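Local atomic coordinates of ferritin, putative (Archaeoglobus fulgidus, PDB entry 5LS9), a protein that probably stores iron inside a hollow cage of 24 subunits, here in a humanized form intended for cell-targeted delivery. Residues A11-Q15 / R102-L106; I4-M8 / M109-D115; V47-E51 / R163-P167. The protein carries 10 engineered substitutions. All coordinates share one frame; numbering follows the deposited sequence.

Contact 1 (A11-Q15 / R102-L106); sequences ALNRQ and RIHEL
Gln15 NE2 donates a hydrogen bond to Glu19 OE2 and also rests on Ile103, 3.8 Å from its CG1. Gln15 lies crosswise on Ile103. The other end of the amide, Gln15 OE1, lies 3.5 Å from Arg102 CG. Gln15 and Arg102 run past each other in opposite directions, with their flat ends turned 61° apart. Arg102 starts with CG opposite its backbone N (chi1 -171°). Bends at chi2 and chi3 then lay the guanidinium against helix 6-35. There Arg14 CB meets the edge of the group, 3.7 Å from Arg102 NH1. Leu106 packs against the same helix. Its CD2 touches Ala11 CB at 3.8 Å, and its CD1 approaches Gln15 CG at 4.1 Å. Glu19 is a ligand of the bound magnesium ion, so Gln15 is a second-shell residue. A leucine in place of Gln15 would probably leave Glu19 without this amide donor and freer to turn beside the metal. The short helix axes come within 11.3 Å and run nearly antiparallel, at 160°. This is the pairing of the first and third long helices in the ferritin four-helix bundle, next to its metal site.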
ATOM      1  N   ALA F  11      31.656 -37.549 -40.375  1.00 80.92           N
ATOM      2  CA  ALA F  11      30.663 -36.790 -41.141  1.00 85.03           C
ATOM      3  C   ALA F  11      30.288 -35.468 -40.466  1.00 86.74           C
ATOM      4  O   ALA F  11      30.007 -34.482 -41.150  1.00 91.71           O
ATOM      5  CB  ALA F  11      29.414 -37.637 -41.373  1.00 86.43           C
ATOM      6  N   LEU F  12      30.275 -35.459 -39.131  1.00 88.19           N
ATOM      7  CA  LEU F  12      29.951 -34.252 -38.348  1.00 84.76           C
ATOM      8  C   LEU F  12      31.127 -33.269 -38.283  1.00 79.97           C
ATOM      9  O   LEU F  12      30.920 -32.059 -38.292  1.00 80.36           O
ATOM     10  CB  LEU F  12      29.493 -34.623 -36.929  1.00 83.49           C
ATOM     11  CG  LEU F  12      28.157 -35.366 -36.774  1.00 82.70           C
ATOM     12  CD1 LEU F  12      27.992 -35.849 -35.337  1.00 82.21           C
ATOM     13  CD2 LEU F  12      26.974 -34.499 -37.179  1.00 82.60           C
ATOM     14  N   ASN F  13      32.351 -33.789 -38.205  1.00 75.99           N
ATOM     15  CA  ASN F  13      33.550 -32.957 -38.344  1.00 74.50           C
ATOM     16  C   ASN F  13      33.598 -32.225 -39.677  1.00 77.25           C
ATOM     17  O   ASN F  13      34.104 -31.099 -39.759  1.00 73.49           O
ATOM     18  CB  ASN F  13      34.807 -33.803 -38.207  1.00 72.95           C
ATOM     19  CG  ASN F  13      35.154 -34.086 -36.769  1.00 72.75           C
ATOM     20  OD1 ASN F  13      35.402 -33.170 -35.996  1.00 73.11           O
ATOM     21  ND2 ASN F  13      35.194 -35.355 -36.405  1.00 72.57           N
ATOM     22  N   ARG F  14      33.088 -32.880 -40.719  1.00 82.59           N
ATOM     23  CA  ARG F  14      32.937 -32.250 -42.027  1.00 86.10           C
ATOM     24  C   ARG F  14      31.915 -31.130 -41.947  1.00 84.50           C
ATOM     25  O   ARG F  14      32.189 -30.012 -42.392  1.00 89.14           O
ATOM     26  CB  ARG F  14      32.518 -33.265 -43.100  1.00 92.66           C
ATOM     27  CG  ARG F  14      33.658 -34.121 -43.639  1.00 99.40           C
ATOM     28  CD  ARG F  14      34.563 -33.317 -44.565  1.00103.44           C
ATOM     29  NE  ARG F  14      35.908 -33.886 -44.642  1.00107.76           N
ATOM     30  CZ  ARG F  14      36.994 -33.231 -45.057  1.00109.32           C
ATOM     31  NH1 ARG F  14      36.927 -31.959 -45.442  1.00107.78           N
ATOM     32  NH2 ARG F  14      38.167 -33.861 -45.085  1.00110.25           N
ATOM     33  N   GLN F  15      30.747 -31.422 -41.367  1.00 79.59           N
ATOM     34  CA  GLN F  15      29.682 -30.424 -41.251  1.00 72.67           C
ATOM     35  C   GLN F  15      30.186 -29.229 -40.441  1.00 67.15           C
ATOM     36  O   GLN F  15      30.142 -28.094 -40.928  1.00 63.88           O
ATOM     37  CB  GLN F  15      28.403 -31.037 -40.656  1.00 71.37           C
ATOM     38  CG  GLN F  15      27.202 -30.093 -40.566  1.00 73.33           C
ATOM     39  CD  GLN F  15      26.783 -29.483 -41.902  1.00 75.13           C
ATOM     40  OE1 GLN F  15      27.116 -29.997 -42.978  1.00 77.63           O
ATOM     41  NE2 GLN F  15      26.038 -28.379 -41.837  1.00 73.25           N
ATOM     42  N   ARG F 102      22.923 -31.186 -47.651  1.00 73.16           N
ATOM     43  CA  ARG F 102      23.998 -31.802 -46.887  1.00 75.34           C
ATOM     44  C   ARG F 102      23.471 -32.300 -45.543  1.00 75.43           C
ATOM     45  O   ARG F 102      23.846 -33.376 -45.091  1.00 78.05           O
ATOM     46  CB  ARG F 102      25.141 -30.807 -46.671  1.00 80.34           C
ATOM     47  CG  ARG F 102      26.403 -31.408 -46.073  1.00 86.35           C
ATOM     48  CD  ARG F 102      27.217 -32.180 -47.106  1.00 92.24           C
ATOM     49  NE  ARG F 102      27.956 -33.298 -46.508  1.00 96.76           N
ATOM     50  CZ  ARG F 102      29.025 -33.181 -45.715  1.00100.93           C
ATOM     51  NH1 ARG F 102      29.608 -34.273 -45.234  1.00101.31           N
ATOM     52  NH2 ARG F 102      29.517 -31.988 -45.391  1.00102.62           N
ATOM     53  N   ILE F 103      22.596 -31.526 -44.907  1.00 73.79           N
ATOM     54  CA  ILE F 103      22.029 -31.935 -43.625  1.00 73.57           C
ATOM     55  C   ILE F 103      21.053 -33.111 -43.767  1.00 74.92           C
ATOM     56  O   ILE F 103      21.056 -34.009 -42.928  1.00 78.62           O
ATOM     57  CB  ILE F 103      21.427 -30.731 -42.859  1.00 72.60           C
ATOM     58  CG1 ILE F 103      22.580 -29.879 -42.316  1.00 74.11           C
ATOM     59  CG2 ILE F 103      20.536 -31.186 -41.707  1.00 72.22           C
ATOM     60  CD1 ILE F 103      22.187 -28.566 -41.690  1.00 74.63           C
ATOM     61  N   HIS F 104      20.246 -33.137 -44.827  1.00 73.87           N
ATOM     62  CA  HIS F 104      19.325 -34.265 -45.042  1.00 74.83           C
ATOM     63  C   HIS F 104      20.061 -35.576 -45.345  1.00 69.53           C
ATOM     64  O   HIS F 104      19.487 -36.660 -45.202  1.00 71.87           O
ATOM     65  CB  HIS F 104      18.309 -33.965 -46.152  1.00 79.15           C
ATOM     66  CG  HIS F 104      17.078 -33.259 -45.672  1.00 83.26           C
ATOM     67  ND1 HIS F 104      15.806 -33.642 -46.044  1.00 84.53           N
ATOM     68  CD2 HIS F 104      16.924 -32.191 -44.854  1.00 84.72           C
ATOM     69  CE1 HIS F 104      14.923 -32.835 -45.482  1.00 84.74           C
ATOM     70  NE2 HIS F 104      15.575 -31.949 -44.750  1.00 86.39           N
ATOM     71  N   GLU F 105      21.316 -35.476 -45.771  1.00 61.89           N
ATOM     72  CA  GLU F 105      22.165 -36.654 -45.933  1.00 58.73           C
ATOM     73  C   GLU F 105      22.549 -37.254 -44.566  1.00 55.43           C
ATOM     74  O   GLU F 105      22.570 -38.474 -44.404  1.00 51.93           O
ATOM     75  CB  GLU F 105      23.404 -36.314 -46.788  1.00 56.54           C
ATOM     76  CG  GLU F 105      23.061 -36.070 -48.260  1.00 55.24           C
ATOM     77  CD  GLU F 105      24.265 -35.733 -49.136  1.00 54.34           C
ATOM     78  OE1 GLU F 105      25.349 -35.432 -48.589  1.00 53.93           O
ATOM     79  OE2 GLU F 105      24.131 -35.760 -50.383  1.00 49.74           O
ATOM     80  N   LEU F 106      22.824 -36.390 -43.590  1.00 55.36           N
ATOM     81  CA  LEU F 106      23.152 -36.816 -42.215  1.00 57.60           C
ATOM     82  C   LEU F 106      21.929 -37.382 -41.475  1.00 58.41           C
ATOM     83  O   LEU F 106      22.032 -38.374 -40.753  1.00 59.35           O
ATOM     84  CB  LEU F 106      23.723 -35.643 -41.398  1.00 57.48           C
ATOM     85  CG  LEU F 106      24.937 -34.875 -41.930  1.00 59.40           C
ATOM     86  CD1 LEU F 106      25.202 -33.609 -41.120  1.00 58.87           C
ATOM     87  CD2 LEU F 106      26.179 -35.758 -41.954  1.00 62.03           C
TER

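Contact 2 (I4-M8 / M109-D115); sequences ISEKM and MAMQEKD
Ser5 and Glu113 are brought together by their torsions. Ser5 OG sits between its own backbone N and carbonyl carbon (chi1 54°). Glu113 is extended beyond CG (chi2 169°) and reaches across from the end of helix 85-112. Ser5 OG donates a hydrogen bond to Glu113 OE1. The modelled length of 2.5 Å is very short, and its exact value is doubtful at this resolution. Lys7 runs perpendicular to the same glutamate, its CD 4.2 Å from Glu113 OE2. Its ammonium group is near the carboxylate but not in contact with it. Lys7 NZ lies 4.0 Å from Met109 CE instead. Deeper in, Met8 and Met109 lie alongside each other, pointing opposite ways, with Met8 SD 4.0 Å from Met109 SD. The methyl of Met8 ends on the helix surface, where CE is 3.6 Å from Ala110 CA. Next to the turn, Ile4 CG1 lies 3.9 Å from Asp115 OD2. Lys114 has positive phi and closes helix 85-112 in a Schellman motif. Asp115 then caps helix 116-146 through Thr118 N and pairs with Arg66. The contact thus joins the start of the first helix to the turn between the third and fourth. Its chemistry is mixed: Met8 is buried against Met109 and Ala110, while the nearby Lys7 would probably help to keep Glu113 ionised as an acceptor for Ser5.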
ATOM      1  N   ILE F   4      28.161 -44.128 -30.249  1.00 83.57           N
ATOM      2  CA  ILE F   4      28.227 -43.360 -31.517  1.00 87.84           C
ATOM      3  C   ILE F   4      29.222 -43.987 -32.507  1.00 89.79           C
ATOM      4  O   ILE F   4      30.325 -44.385 -32.119  1.00 92.33           O
ATOM      5  CB  ILE F   4      28.563 -41.849 -31.297  1.00 86.99           C
ATOM      6  CG1 ILE F   4      28.534 -41.079 -32.630  1.00 86.51           C
ATOM      7  CG2 ILE F   4      29.919 -41.665 -30.615  1.00 88.60           C
ATOM      8  CD1 ILE F   4      28.765 -39.584 -32.505  1.00 85.96           C
ATOM      9  N   SER F   5      28.824 -44.065 -33.776  1.00 86.98           N
ATOM     10  CA  SER F   5      29.644 -44.698 -34.811  1.00 89.51           C
ATOM     11  C   SER F   5      30.708 -43.747 -35.369  1.00 84.51           C
ATOM     12  O   SER F   5      30.471 -42.548 -35.487  1.00 83.34           O
ATOM     13  CB  SER F   5      28.749 -45.201 -35.941  1.00 94.89           C
ATOM     14  OG  SER F   5      27.923 -44.159 -36.431  1.00 98.48           O
ATOM     15  N   GLU F   6      31.867 -44.304 -35.726  1.00 80.51           N
ATOM     16  CA  GLU F   6      33.018 -43.525 -36.208  1.00 80.53           C
ATOM     17  C   GLU F   6      32.780 -42.795 -37.542  1.00 76.62           C
ATOM     18  O   GLU F   6      33.411 -41.772 -37.833  1.00 68.28           O
ATOM     19  CB  GLU F   6      34.242 -44.443 -36.340  1.00 83.97           C
ATOM     20  CG  GLU F   6      34.838 -44.884 -35.009  1.00 86.75           C
ATOM     21  CD  GLU F   6      35.451 -43.733 -34.213  1.00 89.63           C
ATOM     22  OE1 GLU F   6      35.796 -42.691 -34.820  1.00 94.68           O
ATOM     23  OE2 GLU F   6      35.593 -43.864 -32.977  1.00 84.15           O
ATOM     24  N   LYS F   7      31.882 -43.342 -38.354  1.00 77.25           N
ATOM     25  CA  LYS F   7      31.498 -42.730 -39.621  1.00 75.09           C
ATOM     26  C   LYS F   7      30.729 -41.430 -39.358  1.00 74.20           C
ATOM     27  O   LYS F   7      30.857 -40.455 -40.107  1.00 68.17           O
ATOM     28  CB  LYS F   7      30.641 -43.715 -40.429  1.00 74.09           C
ATOM     29  CG  LYS F   7      30.498 -43.380 -41.901  1.00 73.92           C
ATOM     30  CD  LYS F   7      29.862 -44.536 -42.652  1.00 76.23           C
ATOM     31  CE  LYS F   7      29.724 -44.251 -44.140  1.00 75.01           C
ATOM     32  NZ  LYS F   7      28.539 -43.405 -44.433  1.00 74.76           N
ATOM     33  N   MET F   8      29.940 -41.428 -38.278  1.00 73.61           N
ATOM     34  CA  MET F   8      29.154 -40.258 -37.879  1.00 71.10           C
ATOM     35  C   MET F   8      30.037 -39.153 -37.307  1.00 67.16           C
ATOM     36  O   MET F   8      29.823 -37.976 -37.586  1.00 65.41           O
ATOM     37  CB  MET F   8      28.079 -40.652 -36.857  1.00 72.97           C
ATOM     38  CG  MET F   8      26.986 -39.613 -36.666  1.00 73.05           C
ATOM     39  SD  MET F   8      26.303 -39.006 -38.223  1.00 75.39           S
ATOM     40  CE  MET F   8      24.780 -39.938 -38.284  1.00 75.14           C
ATOM     41  N   MET F 109      21.354 -40.785 -42.647  1.00 65.73           N
ATOM     42  CA  MET F 109      22.449 -41.615 -42.128  1.00 67.21           C
ATOM     43  C   MET F 109      22.183 -42.047 -40.699  1.00 67.09           C
ATOM     44  O   MET F 109      22.328 -43.218 -40.349  1.00 67.68           O
ATOM     45  CB  MET F 109      23.769 -40.837 -42.170  1.00 68.49           C
ATOM     46  CG  MET F 109      25.007 -41.658 -41.829  1.00 67.62           C
ATOM     47  SD  MET F 109      26.501 -40.652 -41.881  1.00 67.80           S
ATOM     48  CE  MET F 109      26.486 -40.043 -43.568  1.00 65.63           C
ATOM     49  N   ALA F 110      21.801 -41.080 -39.876  1.00 68.85           N
ATOM     50  CA  ALA F 110      21.515 -41.324 -38.469  1.00 69.77           C
ATOM     51  C   ALA F 110      20.532 -42.474 -38.294  1.00 67.91           C
ATOM     52  O   ALA F 110      20.673 -43.269 -37.372  1.00 68.13           O
ATOM     53  CB  ALA F 110      20.972 -40.057 -37.818  1.00 70.01           C
ATOM     54  N   MET F 111      19.557 -42.561 -39.196  1.00 68.04           N
ATOM     55  CA  MET F 111      18.486 -43.561 -39.108  1.00 69.80           C
ATOM     56  C   MET F 111      18.916 -44.930 -39.620  1.00 71.25           C
ATOM     57  O   MET F 111      18.471 -45.944 -39.086  1.00 73.09           O
ATOM     58  CB  MET F 111      17.252 -43.091 -39.880  1.00 67.26           C
ATOM     59  CG  MET F 111      16.722 -41.749 -39.393  1.00 66.37           C
ATOM     60  SD  MET F 111      15.737 -41.814 -37.887  1.00 61.82           S
ATOM     61  CE  MET F 111      14.113 -41.967 -38.632  1.00 61.70           C
ATOM     62  N   GLN F 112      19.769 -44.959 -40.646  1.00 72.96           N
ATOM     63  CA  GLN F 112      20.353 -46.222 -41.145  1.00 75.31           C
ATOM     64  C   GLN F 112      21.247 -46.907 -40.103  1.00 75.24           C
ATOM     65  O   GLN F 112      21.333 -48.138 -40.047  1.00 73.34           O
ATOM     66  CB  GLN F 112      21.182 -45.982 -42.412  1.00 77.02           C
ATOM     67  CG  GLN F 112      20.379 -45.592 -43.647  1.00 77.27           C
ATOM     68  CD  GLN F 112      21.152 -45.730 -44.955  1.00 76.49           C
ATOM     69  OE1 GLN F 112      20.547 -45.858 -46.016  1.00 81.03           O
ATOM     70  NE2 GLN F 112      22.485 -45.701 -44.890  1.00 74.08           N
ATOM     71  N   GLU F 113      21.924 -46.092 -39.296  1.00 73.80           N
ATOM     72  CA  GLU F 113      22.760 -46.579 -38.205  1.00 71.65           C
ATOM     73  C   GLU F 113      21.975 -46.646 -36.898  1.00 72.56           C
ATOM     74  O   GLU F 113      22.531 -46.998 -35.855  1.00 74.27           O
ATOM     75  CB  GLU F 113      23.979 -45.667 -38.063  1.00 69.97           C
ATOM     76  CG  GLU F 113      24.833 -45.653 -39.330  1.00 68.33           C
ATOM     77  CD  GLU F 113      25.899 -44.576 -39.355  1.00 62.79           C
ATOM     78  OE1 GLU F 113      26.305 -44.088 -38.275  1.00 56.87           O
ATOM     79  OE2 GLU F 113      26.328 -44.236 -40.478  1.00 57.64           O
ATOM     80  N   LYS F 114      20.686 -46.301 -36.971  1.00 70.31           N
ATOM     81  CA  LYS F 114      19.770 -46.279 -35.826  1.00 71.28           C
ATOM     82  C   LYS F 114      20.252 -45.386 -34.679  1.00 68.50           C
ATOM     83  O   LYS F 114      19.902 -45.610 -33.519  1.00 71.00           O
ATOM     84  CB  LYS F 114      19.484 -47.705 -35.330  1.00 74.48           C
ATOM     85  CG  LYS F 114      18.929 -48.620 -36.410  1.00 75.95           C
ATOM     86  CD  LYS F 114      18.128 -49.778 -35.840  1.00 77.99           C
ATOM     87  CE  LYS F 114      17.329 -50.458 -36.942  1.00 81.59           C
ATOM     88  NZ  LYS F 114      16.489 -51.588 -36.454  1.00 81.89           N
ATOM     89  N   ASP F 115      21.031 -44.360 -35.014  1.00 65.86           N
ATOM     90  CA  ASP F 115      21.526 -43.417 -34.027  1.00 64.58           C
ATOM     91  C   ASP F 115      20.430 -42.403 -33.717  1.00 67.08           C
ATOM     92  O   ASP F 115      20.403 -41.295 -34.268  1.00 68.28           O
ATOM     93  CB  ASP F 115      22.793 -42.721 -34.526  1.00 62.47           C
ATOM     94  CG  ASP F 115      23.539 -42.005 -33.417  1.00 58.86           C
ATOM     95  OD1 ASP F 115      22.885 -41.506 -32.474  1.00 54.02           O
ATOM     96  OD2 ASP F 115      24.787 -41.947 -33.493  1.00 59.48           O
TER

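Contact 3 (V47-E51 / R163-P167); sequences VQWQE and RQFTP
Val47, Gln48 and Glu51 on helix 39-65 of the ferritin four-helix bundle hold Arg163, which belongs to the C-terminal tail after helix 150-160. The ionic part is a salt bridge between Glu51 OE2 and Arg163 NH2, modelled at 2.5 Å, a length that is doubtful at this resolution. The carboxylate and guanidinium planes stand 78° apart. The main hydrogen bond runs from Arg163 NH1 to Gln48 OE1 at 3.1 Å and is fairly straight, at 159°. The oxygen lies in the guanidinium plane, but the donor stands above the carbonyl plane of Gln48. Arg163 NH2 adds a weak bond to the same oxygen. A further polar pair lies along the tail, with Thr166 OG1 2.7 Å from Glu51 OE1. Arg163 is extended from CG to NE, which carries its charged end along the helix to its partners. Trp44 adds a cation-pi contact. By packing, Val47 CG1 lies over one guanidinium face, 3.5 Å from Arg163 NE. Phe165 packs against Gln50, whose CB is 3.5 Å from Phe165 CE1. Within the tail, Pro167 CD sits 3.5 Å above the plane of the Phe165 ring, over its centre.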
ATOM      1  N   VAL F  47      26.055 -10.727 -38.454  1.00 65.43           N
ATOM      2  CA  VAL F  47      25.187 -11.492 -37.560  1.00 64.15           C
ATOM      3  C   VAL F  47      25.088 -12.939 -38.055  1.00 63.00           C
ATOM      4  O   VAL F  47      25.183 -13.888 -37.265  1.00 63.59           O
ATOM      5  CB  VAL F  47      23.786 -10.849 -37.434  1.00 64.13           C
ATOM      6  CG1 VAL F  47      22.825 -11.769 -36.695  1.00 65.75           C
ATOM      7  CG2 VAL F  47      23.873  -9.510 -36.710  1.00 63.52           C
ATOM      8  N   GLN F  48      24.916 -13.107 -39.363  1.00 58.84           N
ATOM      9  CA  GLN F  48      24.864 -14.439 -39.955  1.00 58.29           C
ATOM     10  C   GLN F  48      26.170 -15.193 -39.741  1.00 55.06           C
ATOM     11  O   GLN F  48      26.175 -16.413 -39.673  1.00 50.17           O
ATOM     12  CB  GLN F  48      24.584 -14.334 -41.447  1.00 61.30           C
ATOM     13  CG  GLN F  48      24.236 -15.658 -42.097  1.00 62.52           C
ATOM     14  CD  GLN F  48      22.856 -16.144 -41.713  1.00 62.40           C
ATOM     15  OE1 GLN F  48      21.854 -15.504 -42.033  1.00 63.93           O
ATOM     16  NE2 GLN F  48      22.792 -17.284 -41.032  1.00 63.43           N
ATOM     17  N   TRP F  49      27.264 -14.431 -39.673  1.00 57.75           N
ATOM     18  CA  TRP F  49      28.623 -14.926 -39.375  1.00 57.69           C
ATOM     19  C   TRP F  49      28.692 -15.490 -37.966  1.00 57.09           C
ATOM     20  O   TRP F  49      29.095 -16.637 -37.772  1.00 54.83           O
ATOM     21  CB  TRP F  49      29.675 -13.796 -39.633  1.00 58.93           C
ATOM     22  CG  TRP F  49      30.811 -13.565 -38.608  1.00 59.21           C
ATOM     23  CD1 TRP F  49      30.849 -12.599 -37.638  1.00 59.16           C
ATOM     24  CD2 TRP F  49      32.067 -14.267 -38.513  1.00 60.86           C
ATOM     25  NE1 TRP F  49      32.024 -12.674 -36.933  1.00 60.38           N
ATOM     26  CE2 TRP F  49      32.790 -13.687 -37.444  1.00 59.21           C
ATOM     27  CE3 TRP F  49      32.641 -15.340 -39.213  1.00 62.54           C
ATOM     28  CZ2 TRP F  49      34.057 -14.137 -37.061  1.00 58.10           C
ATOM     29  CZ3 TRP F  49      33.907 -15.788 -38.833  1.00 61.62           C
ATOM     30  CH2 TRP F  49      34.598 -15.182 -37.765  1.00 60.62           C
ATOM     31  N   GLN F  50      28.271 -14.692 -36.991  1.00 58.34           N
ATOM     32  CA  GLN F  50      28.185 -15.155 -35.610  1.00 60.35           C
ATOM     33  C   GLN F  50      27.252 -16.357 -35.512  1.00 63.58           C
ATOM     34  O   GLN F  50      27.615 -17.380 -34.935  1.00 66.00           O
ATOM     35  CB  GLN F  50      27.672 -14.045 -34.695  1.00 59.52           C
ATOM     36  CG  GLN F  50      28.642 -12.892 -34.494  1.00 58.89           C
ATOM     37  CD  GLN F  50      27.937 -11.599 -34.126  1.00 56.26           C
ATOM     38  OE1 GLN F  50      27.628 -10.780 -35.000  1.00 53.68           O
ATOM     39  NE2 GLN F  50      27.658 -11.417 -32.837  1.00 52.67           N
ATOM     40  N   GLU F  51      26.060 -16.235 -36.089  1.00 65.02           N
ATOM     41  CA  GLU F  51      25.036 -17.262 -35.935  1.00 69.30           C
ATOM     42  C   GLU F  51      25.449 -18.621 -36.491  1.00 73.27           C
ATOM     43  O   GLU F  51      25.177 -19.654 -35.866  1.00 75.83           O
ATOM     44  CB  GLU F  51      23.732 -16.816 -36.575  1.00 69.67           C
ATOM     45  CG  GLU F  51      22.979 -15.805 -35.732  1.00 69.32           C
ATOM     46  CD  GLU F  51      21.756 -15.271 -36.441  1.00 69.60           C
ATOM     47  OE1 GLU F  51      21.152 -14.309 -35.924  1.00 70.78           O
ATOM     48  OE2 GLU F  51      21.404 -15.811 -37.516  1.00 64.70           O
ATOM     49  N   ARG F 163      18.793  -6.229 -37.411  1.00 63.58           N
ATOM     50  CA  ARG F 163      19.004  -7.612 -36.989  1.00 62.46           C
ATOM     51  C   ARG F 163      19.998  -7.644 -35.824  1.00 63.89           C
ATOM     52  O   ARG F 163      20.829  -6.747 -35.691  1.00 64.65           O
ATOM     53  CB  ARG F 163      19.525  -8.450 -38.146  1.00 61.26           C
ATOM     54  CG  ARG F 163      19.439  -9.941 -37.896  1.00 61.94           C
ATOM     55  CD  ARG F 163      20.184 -10.739 -38.951  1.00 62.71           C
ATOM     56  NE  ARG F 163      20.020 -12.172 -38.735  1.00 63.89           N
ATOM     57  CZ  ARG F 163      20.484 -13.120 -39.543  1.00 66.87           C
ATOM     58  NH1 ARG F 163      21.163 -12.803 -40.637  1.00 70.04           N
ATOM     59  NH2 ARG F 163      20.275 -14.396 -39.251  1.00 67.96           N
ATOM     60  N   GLN F 164      19.896  -8.661 -34.971  1.00 66.73           N
ATOM     61  CA  GLN F 164      20.812  -8.812 -33.832  1.00 68.60           C
ATOM     62  C   GLN F 164      21.121 -10.277 -33.483  1.00 70.21           C
ATOM     63  O   GLN F 164      20.492 -11.205 -33.993  1.00 71.86           O
ATOM     64  CB  GLN F 164      20.269  -8.064 -32.607  1.00 70.75           C
ATOM     65  CG  GLN F 164      20.591  -6.571 -32.592  1.00 69.67           C
ATOM     66  CD  GLN F 164      20.296  -5.898 -31.257  1.00 68.76           C
ATOM     67  OE1 GLN F 164      20.141  -6.558 -30.220  1.00 65.41           O
ATOM     68  NE2 GLN F 164      20.226  -4.569 -31.275  1.00 66.85           N
ATOM     69  N   PHE F 165      22.104 -10.458 -32.606  1.00 71.17           N
ATOM     70  CA  PHE F 165      22.669 -11.764 -32.275  1.00 74.03           C
ATOM     71  C   PHE F 165      21.673 -12.593 -31.471  1.00 77.90           C
ATOM     72  O   PHE F 165      21.178 -12.134 -30.449  1.00 84.10           O
ATOM     73  CB  PHE F 165      23.964 -11.529 -31.484  1.00 75.63           C
ATOM     74  CG  PHE F 165      24.771 -12.768 -31.205  1.00 76.52           C
ATOM     75  CD1 PHE F 165      24.955 -13.749 -32.171  1.00 76.28           C
ATOM     76  CD2 PHE F 165      25.403 -12.921 -29.977  1.00 76.10           C
ATOM     77  CE1 PHE F 165      25.714 -14.876 -31.898  1.00 75.87           C
ATOM     78  CE2 PHE F 165      26.169 -14.042 -29.707  1.00 77.26           C
ATOM     79  CZ  PHE F 165      26.323 -15.022 -30.666  1.00 74.70           C
ATOM     80  N   THR F 166      21.405 -13.818 -31.923  1.00 80.70           N
ATOM     81  CA  THR F 166      20.273 -14.622 -31.421  1.00 83.54           C
ATOM     82  C   THR F 166      20.324 -15.117 -29.955  1.00 85.70           C
ATOM     83  O   THR F 166      19.415 -14.805 -29.177  1.00 80.75           O
ATOM     84  CB  THR F 166      20.021 -15.836 -32.345  1.00 85.81           C
ATOM     85  OG1 THR F 166      20.058 -15.408 -33.714  1.00 84.18           O
ATOM     86  CG2 THR F 166      18.657 -16.495 -32.054  1.00 85.86           C
ATOM     87  N   PRO F 167      21.370 -15.886 -29.572  1.00 89.19           N
ATOM     88  CA  PRO F 167      21.332 -16.687 -28.326  1.00 92.80           C
ATOM     89  C   PRO F 167      20.734 -15.977 -27.107  1.00 97.44           C
ATOM     90  O   PRO F 167      20.158 -16.633 -26.233  1.00102.52           O
ATOM     91  CB  PRO F 167      22.811 -17.025 -28.062  1.00 89.91           C
ATOM     92  CG  PRO F 167      23.599 -16.154 -28.978  1.00 89.50           C
ATOM     93  CD  PRO F 167      22.719 -15.889 -30.162  1.00 89.12           C
TER

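In the fold
Contacts 1 and 2 are neighbours on the same helix pair, 6-35 and 85-112, with centres 11 Å apart. They touch: Met8 CE packs on Leu106 O and Ala11 CB on Met109 SD. Because the helices are antiparallel, contact 2 joins the outer segments along the chain and contact 1 the inner ones. Contact 3 fastens the C-terminal tail to helix 39-65. Its centre is 22 Å from that of contact 1, on the opposite side of the chain's centre, and 30 Å from that of contact 2. Segment 47-51 comes between the two halves of both other contacts. The side chains of Gln15 and Gln48 lie about 5 and 7 Å from a bound magnesium ion.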